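Tetraacyldisaccharide 4'-kinase (Aquifex aeolicus, PDB 4EHX) probably phosphorylates the 4'-position of a tetraacyldisaccharide 1-phosphate with ATP, making lipid IVA in the last step of lipid IVA biosynthesis. Local coordinates at residues S49-F54 against Y102-L107; P37-G42 against M56-L61; L82-Y87 against E95-E100; G239-V244 against F292-K297. All coordinates share one frame; numbering follows the deposited sequence.

Contact 1: residues S49-F54 against Y102-L107; sequences SGKTSF and YLMAKL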
loop_
_atom_site.group_PDB
_atom_site.type_symbol
_atom_site.label_atom_id
_atom_site.label_comp_id
_atom_site.label_asym_id
_atom_site.label_seq_id
_atom_site.Cartn_x
_atom_site.Cartn_y
_atom_site.Cartn_z
ATOM N N SER A 49 5.966 -1.964 -3.540
ATOM C CA SER A 49 5.978 -2.767 -2.318
ATOM C C SER A 49 4.996 -3.931 -2.304
ATOM O O SER A 49 5.243 -4.956 -1.663
ATOM C CB SER A 49 5.671 -1.868 -1.122
ATOM O OG SER A 49 5.661 -2.618 0.078
ATOM N N GLY A 50 3.870 -3.770 -2.988
ATOM C CA GLY A 50 2.791 -4.737 -2.884
ATOM C C GLY A 50 2.020 -4.501 -1.604
ATOM O O GLY A 50 1.075 -5.224 -1.286
ATOM N N LYS A 51 2.410 -3.470 -0.860
ATOM C CA LYS A 51 1.750 -3.194 0.409
ATOM C C LYS A 51 0.264 -2.882 0.221
ATOM O O LYS A 51 -0.571 -3.342 0.992
ATOM C CB LYS A 51 2.435 -2.032 1.134
ATOM C CG LYS A 51 1.742 -1.627 2.406
ATOM C CD LYS A 51 1.633 -0.113 2.510
ATOM C CE LYS A 51 0.661 0.437 1.478
ATOM N NZ LYS A 51 0.624 1.915 1.502
ATOM N N THR A 52 -0.058 -2.083 -0.790
ATOM C CA THR A 52 -1.454 -1.727 -1.050
ATOM C C THR A 52 -2.272 -2.984 -1.351
ATOM O O THR A 52 -3.334 -3.201 -0.754
ATOM C CB THR A 52 -1.579 -0.706 -2.203
ATOM O OG1 THR A 52 -0.816 0.459 -1.877
ATOM C CG2 THR A 52 -3.032 -0.290 -2.403
ATOM N N SER A 53 -1.780 -3.814 -2.268
ATOM C CA SER A 53 -2.458 -5.079 -2.568
ATOM C C SER A 53 -2.624 -5.950 -1.331
ATOM O O SER A 53 -3.672 -6.580 -1.131
ATOM C CB SER A 53 -1.714 -5.872 -3.653
ATOM O OG SER A 53 -1.752 -5.195 -4.884
ATOM N N PHE A 54 -1.593 -6.015 -0.494
ATOM C CA PHE A 54 -1.689 -6.858 0.677
ATOM C C PHE A 54 -2.708 -6.324 1.677
ATOM O O PHE A 54 -3.424 -7.096 2.310
ATOM C CB PHE A 54 -0.327 -7.072 1.370
ATOM C CG PHE A 54 -0.394 -8.095 2.451
ATOM C CD1 PHE A 54 -0.374 -9.457 2.142
ATOM C CD2 PHE A 54 -0.536 -7.712 3.773
ATOM C CE1 PHE A 54 -0.479 -10.419 3.138
ATOM C CE2 PHE A 54 -0.655 -8.663 4.767
ATOM C CZ PHE A 54 -0.618 -10.019 4.453
ATOM N N TYR A 102 -6.854 8.353 0.328
ATOM C CA TYR A 102 -8.034 8.405 -0.536
ATOM C C TYR A 102 -8.080 7.176 -1.444
ATOM O O TYR A 102 -9.112 6.511 -1.562
ATOM C CB TYR A 102 -8.090 9.700 -1.363
ATOM C CG TYR A 102 -9.381 9.833 -2.161
ATOM C CD1 TYR A 102 -9.532 9.199 -3.393
ATOM C CD2 TYR A 102 -10.459 10.568 -1.665
ATOM C CE1 TYR A 102 -10.721 9.314 -4.121
ATOM C CE2 TYR A 102 -11.649 10.681 -2.378
ATOM C CZ TYR A 102 -11.769 10.054 -3.605
ATOM O OH TYR A 102 -12.943 10.163 -4.311
ATOM N N LEU A 103 -6.958 6.866 -2.084
ATOM C CA LEU A 103 -6.893 5.672 -2.916
ATOM C C LEU A 103 -7.210 4.413 -2.110
ATOM O O LEU A 103 -7.994 3.561 -2.541
ATOM C CB LEU A 103 -5.519 5.555 -3.582
ATOM C CG LEU A 103 -5.262 4.271 -4.380
ATOM C CD1 LEU A 103 -6.338 4.034 -5.452
ATOM C CD2 LEU A 103 -3.860 4.307 -5.001
ATOM N N MET A 104 -6.588 4.279 -0.939
ATOM C CA MET A 104 -6.881 3.132 -0.073
ATOM C C MET A 104 -8.379 3.022 0.197
ATOM O O MET A 104 -8.962 1.945 0.130
ATOM C CB MET A 104 -6.119 3.266 1.257
ATOM C CG MET A 104 -6.084 2.000 2.113
ATOM S SD MET A 104 -4.816 0.830 1.581
ATOM C CE MET A 104 -3.481 1.942 1.174
ATOM N N ALA A 105 -9.004 4.146 0.527
ATOM C CA ALA A 105 -10.447 4.139 0.791
ATOM C C ALA A 105 -11.273 3.709 -0.429
ATOM O O ALA A 105 -12.266 2.983 -0.306
ATOM C CB ALA A 105 -10.898 5.514 1.301
ATOM N N LYS A 106 -10.873 4.154 -1.617
ATOM C CA LYS A 106 -11.615 3.760 -2.809
ATOM C C LYS A 106 -11.418 2.274 -3.084
ATOM O O LYS A 106 -12.310 1.605 -3.595
ATOM C CB LYS A 106 -11.209 4.596 -4.032
ATOM C CG LYS A 106 -11.552 6.077 -3.942
ATOM C CD LYS A 106 -13.050 6.352 -3.701
ATOM C CE LYS A 106 -13.914 5.874 -4.834
ATOM N NZ LYS A 106 -15.217 6.645 -4.947
ATOM N N LEU A 107 -10.250 1.752 -2.729
ATOM C CA LEU A 107 -9.991 0.325 -2.933
ATOM C C LEU A 107 -10.624 -0.591 -1.877
ATOM O O LEU A 107 -10.622 -1.807 -2.054
ATOM C CB LEU A 107 -8.485 0.055 -3.026
ATOM C CG LEU A 107 -7.739 0.687 -4.199
ATOM C CD1 LEU A 107 -6.238 0.617 -3.945
ATOM C CD2 LEU A 107 -8.151 -0.015 -5.506
#
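Thr52 turns OG1 beside its backbone N (chi1 -57°), and this sends the methyl CG2 out across the gap to Met104 and Leu107. Met104 starts with CG opposite the backbone N (chi1 -167°), then bends twice beyond it, so that its terminal methyl CE, rather than the sulfur, leads toward the other helix. Lys51 also bends in mid-chain, and its ammonium comes round to the same methyl, with NZ 4.1 Å from Met104 CE. The two side chains meet at about a right angle. Thr52 CG2 lies 4.2 Å from Met104 CE. It makes its closest approach, 3.7 Å, to Leu107 CD1, and the Thr52 and Leu107 side chains are again nearly perpendicular. The backbones stay farther apart, with Thr52 CA and Met104 CA separated by 7.3 Å. Gly50, with positive phi, is the N-cap of helix 51-61, and the segment carries the end of the P-loop: Ser49, Gly50, Lys51 and Thr52 are predicted to bind ATP. Lys51 also touches Asp138 and Asp139, and Met104 rests on Asp138, so helix 99-107 borders the probable phosphate site. Thr52, Met104 and Leu107 meet through methyl groups, closely only at CG2 to CD1, while the Lys51 ammonium faces a thioether methyl, which is no acceptor, so this meeting is van der Waals only.

Contact 2: residues P37-G42 against M56-L61; sequences PVISVG and MYLADL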
loop_
_atom_site.group_PDB
_atom_site.type_symbol
_atom_site.label_atom_id
_atom_site.label_comp_id
_atom_site.label_asym_id
_atom_site.label_seq_id
_atom_site.Cartn_x
_atom_site.Cartn_y
_atom_site.Cartn_z
ATOM N N PRO A 37 -7.422 -5.088 18.732
ATOM C CA PRO A 37 -6.278 -5.616 17.979
ATOM C C PRO A 37 -5.791 -4.696 16.847
ATOM O O PRO A 37 -6.582 -3.995 16.189
ATOM C CB PRO A 37 -6.805 -6.941 17.415
ATOM C CG PRO A 37 -7.910 -7.338 18.357
ATOM C CD PRO A 37 -8.558 -6.032 18.742
ATOM N N VAL A 38 -4.467 -4.676 16.687
ATOM C CA VAL A 38 -3.789 -3.882 15.682
ATOM C C VAL A 38 -2.863 -4.795 14.884
ATOM O O VAL A 38 -1.995 -5.481 15.440
ATOM C CB VAL A 38 -2.947 -2.755 16.329
ATOM C CG1 VAL A 38 -2.169 -1.996 15.256
ATOM C CG2 VAL A 38 -3.867 -1.809 17.115
ATOM N N ILE A 39 -3.069 -4.812 13.576
ATOM C CA ILE A 39 -2.201 -5.540 12.677
ATOM C C ILE A 39 -1.459 -4.495 11.863
ATOM O O ILE A 39 -2.076 -3.603 11.308
ATOM C CB ILE A 39 -3.016 -6.402 11.715
ATOM C CG1 ILE A 39 -3.901 -7.387 12.495
ATOM C CG2 ILE A 39 -2.079 -7.143 10.732
ATOM C CD1 ILE A 39 -5.006 -8.045 11.626
ATOM N N SER A 40 -0.137 -4.593 11.785
ATOM C CA SER A 40 0.606 -3.654 10.965
ATOM C C SER A 40 1.038 -4.325 9.672
ATOM O O SER A 40 1.469 -5.474 9.671
ATOM C CB SER A 40 1.836 -3.118 11.712
ATOM O OG SER A 40 2.549 -2.211 10.888
ATOM N N VAL A 41 0.904 -3.594 8.570
ATOM C CA VAL A 41 1.472 -3.998 7.296
ATOM C C VAL A 41 2.546 -2.991 6.956
ATOM O O VAL A 41 2.325 -1.773 7.012
ATOM C CB VAL A 41 0.397 -4.061 6.167
ATOM C CG1 VAL A 41 1.068 -4.440 4.821
ATOM C CG2 VAL A 41 -0.683 -5.068 6.551
ATOM N N GLY A 42 3.733 -3.478 6.618
ATOM C CA GLY A 42 4.807 -2.564 6.321
ATOM C C GLY A 42 5.907 -3.179 5.482
ATOM O O GLY A 42 5.865 -4.358 5.109
ATOM N N MET A 56 -5.457 -4.714 0.987
ATOM C CA MET A 56 -6.767 -5.100 0.445
ATOM C C MET A 56 -7.051 -6.567 0.738
ATOM O O MET A 56 -8.150 -6.943 1.146
ATOM C CB MET A 56 -6.802 -4.885 -1.066
ATOM C CG MET A 56 -6.721 -3.420 -1.490
ATOM S SD MET A 56 -6.348 -3.283 -3.261
ATOM C CE MET A 56 -7.852 -3.981 -3.942
ATOM N N TYR A 57 -6.044 -7.397 0.501
ATOM C CA TYR A 57 -6.141 -8.829 0.736
ATOM C C TYR A 57 -6.435 -9.142 2.205
ATOM O O TYR A 57 -7.318 -9.943 2.527
ATOM C CB TYR A 57 -4.844 -9.501 0.284
ATOM C CG TYR A 57 -4.709 -10.916 0.775
ATOM C CD1 TYR A 57 -5.317 -11.972 0.095
ATOM C CD2 TYR A 57 -3.967 -11.203 1.916
ATOM C CE1 TYR A 57 -5.194 -13.280 0.556
ATOM C CE2 TYR A 57 -3.834 -12.497 2.378
ATOM C CZ TYR A 57 -4.452 -13.530 1.701
ATOM O OH TYR A 57 -4.316 -14.808 2.181
ATOM N N LEU A 58 -5.693 -8.493 3.094
ATOM C CA LEU A 58 -5.869 -8.673 4.530
ATOM C C LEU A 58 -7.244 -8.195 4.996
ATOM O O LEU A 58 -7.910 -8.860 5.794
ATOM C CB LEU A 58 -4.757 -7.907 5.276
ATOM C CG LEU A 58 -4.817 -7.868 6.797
ATOM C CD1 LEU A 58 -4.721 -9.293 7.349
ATOM C CD2 LEU A 58 -3.665 -6.986 7.331
ATOM N N ALA A 59 -7.687 -7.048 4.492
ATOM C CA ALA A 59 -8.993 -6.537 4.895
ATOM C C ALA A 59 -10.085 -7.529 4.490
ATOM O O ALA A 59 -11.059 -7.734 5.224
ATOM C CB ALA A 59 -9.251 -5.144 4.291
ATOM N N ASP A 60 -9.904 -8.173 3.339
ATOM C CA ASP A 60 -10.841 -9.197 2.890
ATOM C C ASP A 60 -10.854 -10.432 3.800
ATOM O O ASP A 60 -11.903 -11.042 4.014
ATOM C CB ASP A 60 -10.557 -9.622 1.440
ATOM C CG ASP A 60 -11.523 -10.690 0.956
ATOM O OD1 ASP A 60 -12.661 -10.317 0.619
ATOM O OD2 ASP A 60 -11.166 -11.895 0.932
ATOM N N LEU A 61 -9.698 -10.801 4.338
ATOM C CA LEU A 61 -9.648 -11.921 5.274
ATOM C C LEU A 61 -10.482 -11.584 6.511
ATOM O O LEU A 61 -11.071 -12.469 7.139
ATOM C CB LEU A 61 -8.206 -12.248 5.688
ATOM C CG LEU A 61 -7.271 -12.850 4.638
ATOM C CD1 LEU A 61 -5.915 -13.166 5.256
ATOM C CD2 LEU A 61 -7.897 -14.106 4.012
#
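Leu58 reaches the strand with a single methyl, CD2, which fits against two residues on the same face of the strand. CD2 lies 3.6 Å from Val41 CG2 and 3.8 Å from Ile39 CG2. The leucine points at the strand with CG anti to its backbone N (chi1 175°). It runs past Val41 in the opposite sense but meets Ile39 at a slant. All three residues are buried, and this is where the contact is tight; the main chains keep well back, Val41 CA and Leu58 CA being 9.1 Å apart. The strand 38-43 leads through the P-loop into helix 51-61, the strand-loop-helix unit of P-loop NTPases, and here the helix lies back against the strand that precedes the loop. Ile136 of the neighbouring parallel strand 134-138 and Ile310 of helix 303-312 also touch Leu58, while Ile152 and Leu154 of strand 150-156 touch Ile39 and Val41 respectively. The other flank of the helix is looser: Asp60 is exposed and takes no part, and Met56 and Tyr57 are partly exposed. Tyr57 has Leu61 CG 4.0 Å above one ring face but offset toward the rim, and its OH is hydrogen-bonded to Glu303.

Contact 3: residues L82-Y87 against E95-E100; sequences LIVSEY and EEAGDE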
loop_
_atom_site.group_PDB
_atom_site.type_symbol
_atom_site.label_atom_id
_atom_site.label_comp_id
_atom_site.label_asym_id
_atom_site.label_seq_id
_atom_site.Cartn_x
_atom_site.Cartn_y
_atom_site.Cartn_z
ATOM N N LEU A 82 -8.028 12.733 10.684
ATOM C CA LEU A 82 -9.085 12.952 9.708
ATOM C C LEU A 82 -9.742 11.625 9.341
ATOM O O LEU A 82 -9.059 10.687 8.930
ATOM C CB LEU A 82 -8.495 13.591 8.444
ATOM C CG LEU A 82 -9.447 13.750 7.259
ATOM C CD1 LEU A 82 -10.549 14.728 7.621
ATOM C CD2 LEU A 82 -8.695 14.208 6.024
ATOM N N ILE A 83 -11.058 11.535 9.505
ATOM C CA ILE A 83 -11.766 10.370 9.005
ATOM C C ILE A 83 -11.945 10.549 7.504
ATOM O O ILE A 83 -12.623 11.462 7.054
ATOM C CB ILE A 83 -13.136 10.174 9.684
ATOM C CG1 ILE A 83 -12.947 9.787 11.160
ATOM C CG2 ILE A 83 -13.955 9.105 8.931
ATOM C CD1 ILE A 83 -14.253 9.784 11.978
ATOM N N VAL A 84 -11.294 9.692 6.735
ATOM C CA VAL A 84 -11.339 9.764 5.279
ATOM C C VAL A 84 -12.549 8.999 4.747
ATOM O O VAL A 84 -13.238 9.440 3.821
ATOM C CB VAL A 84 -10.059 9.142 4.700
ATOM C CG1 VAL A 84 -10.139 9.053 3.169
ATOM C CG2 VAL A 84 -8.847 9.948 5.149
ATOM N N SER A 85 -12.822 7.849 5.353
ATOM C CA SER A 85 -13.943 7.047 4.891
ATOM C C SER A 85 -14.601 6.350 6.062
ATOM O O SER A 85 -13.917 5.872 6.956
ATOM C CB SER A 85 -13.445 5.993 3.904
ATOM O OG SER A 85 -14.491 5.111 3.547
ATOM N N GLU A 86 -15.927 6.265 6.032
ATOM C CA GLU A 86 -16.660 5.533 7.047
ATOM C C GLU A 86 -17.241 4.272 6.423
ATOM O O GLU A 86 -18.248 4.320 5.706
ATOM C CB GLU A 86 -17.765 6.407 7.646
ATOM C CG GLU A 86 -18.694 5.662 8.596
ATOM C CD GLU A 86 -19.805 6.546 9.135
ATOM O OE1 GLU A 86 -20.392 7.317 8.338
ATOM O OE2 GLU A 86 -20.091 6.469 10.353
ATOM N N TYR A 87 -16.578 3.149 6.672
ATOM C CA TYR A 87 -16.981 1.862 6.111
ATOM C C TYR A 87 -17.313 1.923 4.620
ATOM O O TYR A 87 -18.364 1.460 4.186
ATOM C CB TYR A 87 -18.121 1.262 6.944
ATOM C CG TYR A 87 -17.626 1.032 8.352
ATOM C CD1 TYR A 87 -16.673 0.049 8.607
ATOM C CD2 TYR A 87 -18.031 1.852 9.403
ATOM C CE1 TYR A 87 -16.161 -0.148 9.879
ATOM C CE2 TYR A 87 -17.521 1.665 10.689
ATOM C CZ TYR A 87 -16.597 0.654 10.914
ATOM O OH TYR A 87 -16.094 0.448 12.174
ATOM N N GLU A 95 -7.910 15.626 -2.457
ATOM C CA GLU A 95 -7.195 16.853 -2.130
ATOM C C GLU A 95 -7.013 17.007 -0.616
ATOM O O GLU A 95 -5.928 17.356 -0.145
ATOM C CB GLU A 95 -7.908 18.079 -2.716
ATOM C CG GLU A 95 -7.913 18.165 -4.250
ATOM C CD GLU A 95 -9.216 17.690 -4.888
ATOM O OE1 GLU A 95 -9.888 16.808 -4.307
ATOM O OE2 GLU A 95 -9.567 18.204 -5.973
ATOM N N GLU A 96 -8.071 16.742 0.144
ATOM C CA GLU A 96 -8.022 16.897 1.601
ATOM C C GLU A 96 -7.470 15.666 2.328
ATOM O O GLU A 96 -6.848 15.784 3.383
ATOM C CB GLU A 96 -9.409 17.255 2.151
ATOM C CG GLU A 96 -9.449 17.480 3.654
ATOM C CD GLU A 96 -10.749 18.110 4.122
ATOM O OE1 GLU A 96 -11.626 18.384 3.273
ATOM O OE2 GLU A 96 -10.891 18.334 5.345
ATOM N N ALA A 97 -7.694 14.485 1.765
ATOM C CA ALA A 97 -7.243 13.256 2.406
ATOM C C ALA A 97 -5.772 12.986 2.126
ATOM O O ALA A 97 -5.099 12.323 2.910
ATOM C CB ALA A 97 -8.087 12.073 1.941
ATOM N N GLY A 98 -5.284 13.503 1.005
ATOM C CA GLY A 98 -4.026 13.044 0.447
ATOM C C GLY A 98 -4.312 11.886 -0.491
ATOM O O GLY A 98 -5.249 11.119 -0.270
ATOM N N ASP A 99 -3.514 11.757 -1.546
ATOM C CA ASP A 99 -3.746 10.727 -2.555
ATOM C C ASP A 99 -3.743 9.307 -1.996
ATOM O O ASP A 99 -4.502 8.457 -2.460
ATOM C CB ASP A 99 -2.723 10.838 -3.688
ATOM C CG ASP A 99 -3.069 11.930 -4.686
ATOM O OD1 ASP A 99 -3.907 12.805 -4.367
ATOM O OD2 ASP A 99 -2.491 11.915 -5.792
ATOM N N GLU A 100 -2.895 9.050 -1.004
ATOM C CA GLU A 100 -2.709 7.691 -0.481
ATOM C C GLU A 100 -3.890 7.148 0.340
ATOM O O GLU A 100 -4.389 6.043 0.073
ATOM C CB GLU A 100 -1.419 7.602 0.356
ATOM C CG GLU A 100 -0.226 8.376 -0.215
ATOM C CD GLU A 100 -0.307 9.885 0.025
ATOM O OE1 GLU A 100 -0.385 10.312 1.200
ATOM O OE2 GLU A 100 -0.288 10.648 -0.966
#
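Leu82 sets a methyl above the flat peptide that joins Glu96 to Ala97. CD2 comes from one side of the peptide plane and is displaced past the carbonyl oxygen, 3.6 Å from Glu96 O and 4.0 Å from Ala97 CA. The same methyl meets the start of the Glu96 side chain, with CD2 4.1 Å from Glu96 CG, so it is the aliphatic root of the glutamate and not the carboxylate that packs. CG of Leu82 stands opposite the backbone N (chi1 174°), which carries the isobutyl group across to the end of helix 94-97. Two residues along the strand, Val84 straddles the Ala97 methyl with both branches: CG1 and CG2 are each 3.9 Å from Ala97 CB. Val84 and Ser85 both face Val113 of strand 112-116, forming a classic beta bulge. Gly98, with positive phi, ends helix 94-97 and is the N-cap of helix 99-107, so the contact packs the junction of the two helices against strand 81-86, away from the predicted ATP site. Val84 also touches Pro101 and Ala105 beyond that joint. The contact is van der Waals throughout, and the polar need of Glu96 O is met at least in part by a hydrogen bond from Ser78 OG.

Contact 4: residues G239-V244 against F292-K297; sequences GQFRKV and FALNFK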
loop_
_atom_site.group_PDB
_atom_site.type_symbol
_atom_site.label_atom_id
_atom_site.label_comp_id
_atom_site.label_asym_id
_atom_site.label_seq_id
_atom_site.Cartn_x
_atom_site.Cartn_y
_atom_site.Cartn_z
ATOM N N GLY A 239 7.223 3.561 -17.480
ATOM C CA GLY A 239 7.990 2.363 -17.759
ATOM C C GLY A 239 7.259 1.142 -17.236
ATOM O O GLY A 239 7.028 0.185 -17.978
ATOM N N GLN A 240 6.901 1.171 -15.955
ATOM C CA GLN A 240 6.234 0.043 -15.310
ATOM C C GLN A 240 4.902 -0.294 -15.990
ATOM O O GLN A 240 4.689 -1.421 -16.446
ATOM C CB GLN A 240 6.005 0.340 -13.824
ATOM C CG GLN A 240 6.313 -0.827 -12.892
ATOM C CD GLN A 240 7.796 -1.159 -12.837
ATOM O OE1 GLN A 240 8.632 -0.287 -12.592
ATOM N NE2 GLN A 240 8.130 -2.424 -13.073
ATOM N N PHE A 241 4.014 0.695 -16.054
ATOM C CA PHE A 241 2.699 0.540 -16.672
ATOM C C PHE A 241 2.797 -0.012 -18.100
ATOM O O PHE A 241 2.090 -0.955 -18.452
ATOM C CB PHE A 241 1.967 1.886 -16.672
ATOM C CG PHE A 241 0.493 1.786 -16.968
ATOM C CD1 PHE A 241 -0.231 0.665 -16.601
ATOM C CD2 PHE A 241 -0.164 2.819 -17.616
ATOM C CE1 PHE A 241 -1.586 0.572 -16.873
ATOM C CE2 PHE A 241 -1.516 2.736 -17.890
ATOM C CZ PHE A 241 -2.232 1.612 -17.517
ATOM N N ARG A 242 3.676 0.573 -18.915
ATOM C CA ARG A 242 3.860 0.122 -20.295
ATOM C C ARG A 242 4.237 -1.355 -20.368
ATOM O O ARG A 242 3.717 -2.101 -21.200
ATOM C CB ARG A 242 4.926 0.958 -21.015
ATOM C CG ARG A 242 4.492 2.368 -21.394
ATOM C CD ARG A 242 5.615 3.119 -22.104
ATOM N NE ARG A 242 5.835 2.624 -23.459
ATOM C CZ ARG A 242 5.447 3.264 -24.559
ATOM N NH1 ARG A 242 4.834 4.436 -24.469
ATOM N NH2 ARG A 242 5.683 2.736 -25.752
ATOM N N LYS A 243 5.152 -1.766 -19.497
ATOM C CA LYS A 243 5.609 -3.148 -19.456
ATOM C C LYS A 243 4.456 -4.097 -19.140
ATOM O O LYS A 243 4.232 -5.080 -19.850
ATOM C CB LYS A 243 6.728 -3.305 -18.423
ATOM C CG LYS A 243 7.388 -4.677 -18.416
ATOM C CD LYS A 243 8.039 -4.984 -19.756
ATOM C CE LYS A 243 8.676 -6.368 -19.761
ATOM N NZ LYS A 243 9.759 -6.493 -18.746
ATOM N N VAL A 244 3.720 -3.792 -18.076
ATOM C CA VAL A 244 2.614 -4.633 -17.641
ATOM C C VAL A 244 1.570 -4.805 -18.740
ATOM O O VAL A 244 1.087 -5.912 -18.982
ATOM C CB VAL A 244 1.931 -4.059 -16.387
ATOM C CG1 VAL A 244 0.691 -4.880 -16.035
ATOM C CG2 VAL A 244 2.912 -4.015 -15.218
ATOM N N PHE A 292 -10.410 3.063 -17.222
ATOM C CA PHE A 292 -10.263 1.901 -16.344
ATOM C C PHE A 292 -8.825 1.723 -15.862
ATOM O O PHE A 292 -7.887 2.258 -16.459
ATOM C CB PHE A 292 -10.676 0.626 -17.095
ATOM C CG PHE A 292 -12.062 0.682 -17.670
ATOM C CD1 PHE A 292 -12.292 1.268 -18.905
ATOM C CD2 PHE A 292 -13.136 0.158 -16.970
ATOM C CE1 PHE A 292 -13.571 1.335 -19.428
ATOM C CE2 PHE A 292 -14.419 0.215 -17.493
ATOM C CZ PHE A 292 -14.635 0.809 -18.721
ATOM N N ALA A 293 -8.665 0.955 -14.786
ATOM C CA ALA A 293 -7.352 0.527 -14.311
ATOM C C ALA A 293 -7.297 -1.001 -14.293
ATOM O O ALA A 293 -8.325 -1.665 -14.348
ATOM C CB ALA A 293 -7.060 1.099 -12.910
ATOM N N LEU A 294 -6.097 -1.559 -14.239
ATOM C CA LEU A 294 -5.959 -2.997 -14.140
ATOM C C LEU A 294 -6.163 -3.428 -12.687
ATOM O O LEU A 294 -5.783 -2.720 -11.751
ATOM C CB LEU A 294 -4.588 -3.432 -14.636
ATOM C CG LEU A 294 -4.179 -2.935 -16.025
ATOM C CD1 LEU A 294 -2.754 -3.374 -16.354
ATOM C CD2 LEU A 294 -5.151 -3.427 -17.080
ATOM N N ASN A 295 -6.772 -4.590 -12.500
ATOM C CA ASN A 295 -6.996 -5.103 -11.156
ATOM C C ASN A 295 -6.299 -6.439 -10.983
ATOM O O ASN A 295 -6.545 -7.387 -11.731
ATOM C CB ASN A 295 -8.496 -5.233 -10.875
ATOM C CG ASN A 295 -8.806 -5.376 -9.392
ATOM O OD1 ASN A 295 -7.930 -5.224 -8.539
ATOM N ND2 ASN A 295 -10.063 -5.647 -9.080
ATOM N N PHE A 296 -5.406 -6.493 -10.006
ATOM C CA PHE A 296 -4.699 -7.714 -9.667
ATOM C C PHE A 296 -5.211 -8.252 -8.337
ATOM O O PHE A 296 -5.724 -7.499 -7.513
ATOM C CB PHE A 296 -3.199 -7.440 -9.598
ATOM C CG PHE A 296 -2.586 -7.162 -10.931
ATOM C CD1 PHE A 296 -2.743 -5.928 -11.535
ATOM C CD2 PHE A 296 -1.865 -8.143 -11.595
ATOM C CE1 PHE A 296 -2.184 -5.675 -12.777
ATOM C CE2 PHE A 296 -1.304 -7.898 -12.829
ATOM C CZ PHE A 296 -1.468 -6.659 -13.425
ATOM N N LYS A 297 -5.095 -9.560 -8.142
ATOM C CA LYS A 297 -5.502 -10.172 -6.886
ATOM C C LYS A 297 -4.284 -10.819 -6.259
ATOM O O LYS A 297 -3.395 -11.283 -6.975
ATOM C CB LYS A 297 -6.610 -11.207 -7.112
ATOM C CG LYS A 297 -7.969 -10.601 -7.459
ATOM C CD LYS A 297 -8.490 -9.728 -6.324
ATOM C CE LYS A 297 -9.748 -8.971 -6.725
ATOM N NZ LYS A 297 -10.873 -9.875 -7.072
#
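This is a helix-on-strand contact, with helix 237-248 laid across strand 291-300 through apolar side chains. The axes of the two short segments cross at 73° and pass 11.4 Å from each other, so side chains alone span the gap. Val244 points at the strand and sets CG1 against two residues of it, 3.8 Å from Leu294 CD1 and 3.8 Å from Phe296 CZ. CG1 arrives at the edge of the Phe296 ring, near its plane. One turn back, Phe241 has its CG anti to the backbone N (chi1 -166°), and its ring swings round until CE1 is 4.1 Å from Leu294 CD1. Here too the leucine methyl sits at the ring edge, near the plane, so Leu294 CD1 is shared by both helix residues. Strand 291-300 runs antiparallel to strand 201-212, whose Leu211 touches Leu294, and parallel to strand 275-277. A glycerol molecule, probably from the crystallisation liquor, lies about 4 Å from the side chain of Phe296. Both aromatic rings meet aliphatic carbons by their edges, so neither makes a ring-face CH-pi contact across this interface; the cohesion comes from dispersion and from the burial of Phe241 and Leu294.

Overall arrangement
From the N terminus, strand 38-43 runs through the P-loop into helix 51-61, and contact 2 closes this short loop. Contact 1 opens on the same helix before contact 2 has closed and closes only at helix 99-107, so the two cross; they touch where Lys51 and Phe54 meet Val41 and where Leu107 meets Met56. Contact 3 is nested inside the loop of contact 1 and shares helix 99-107 with it, joining strand 81-86 to the end of helix 94-97, just before that helix. Contact 4 follows in series, tying helix 237-248 to strand 291-300; its nearest atoms are about 5 Å from contacts 1 and 2. Helices 51-61 and 99-107 thus link the first three contacts.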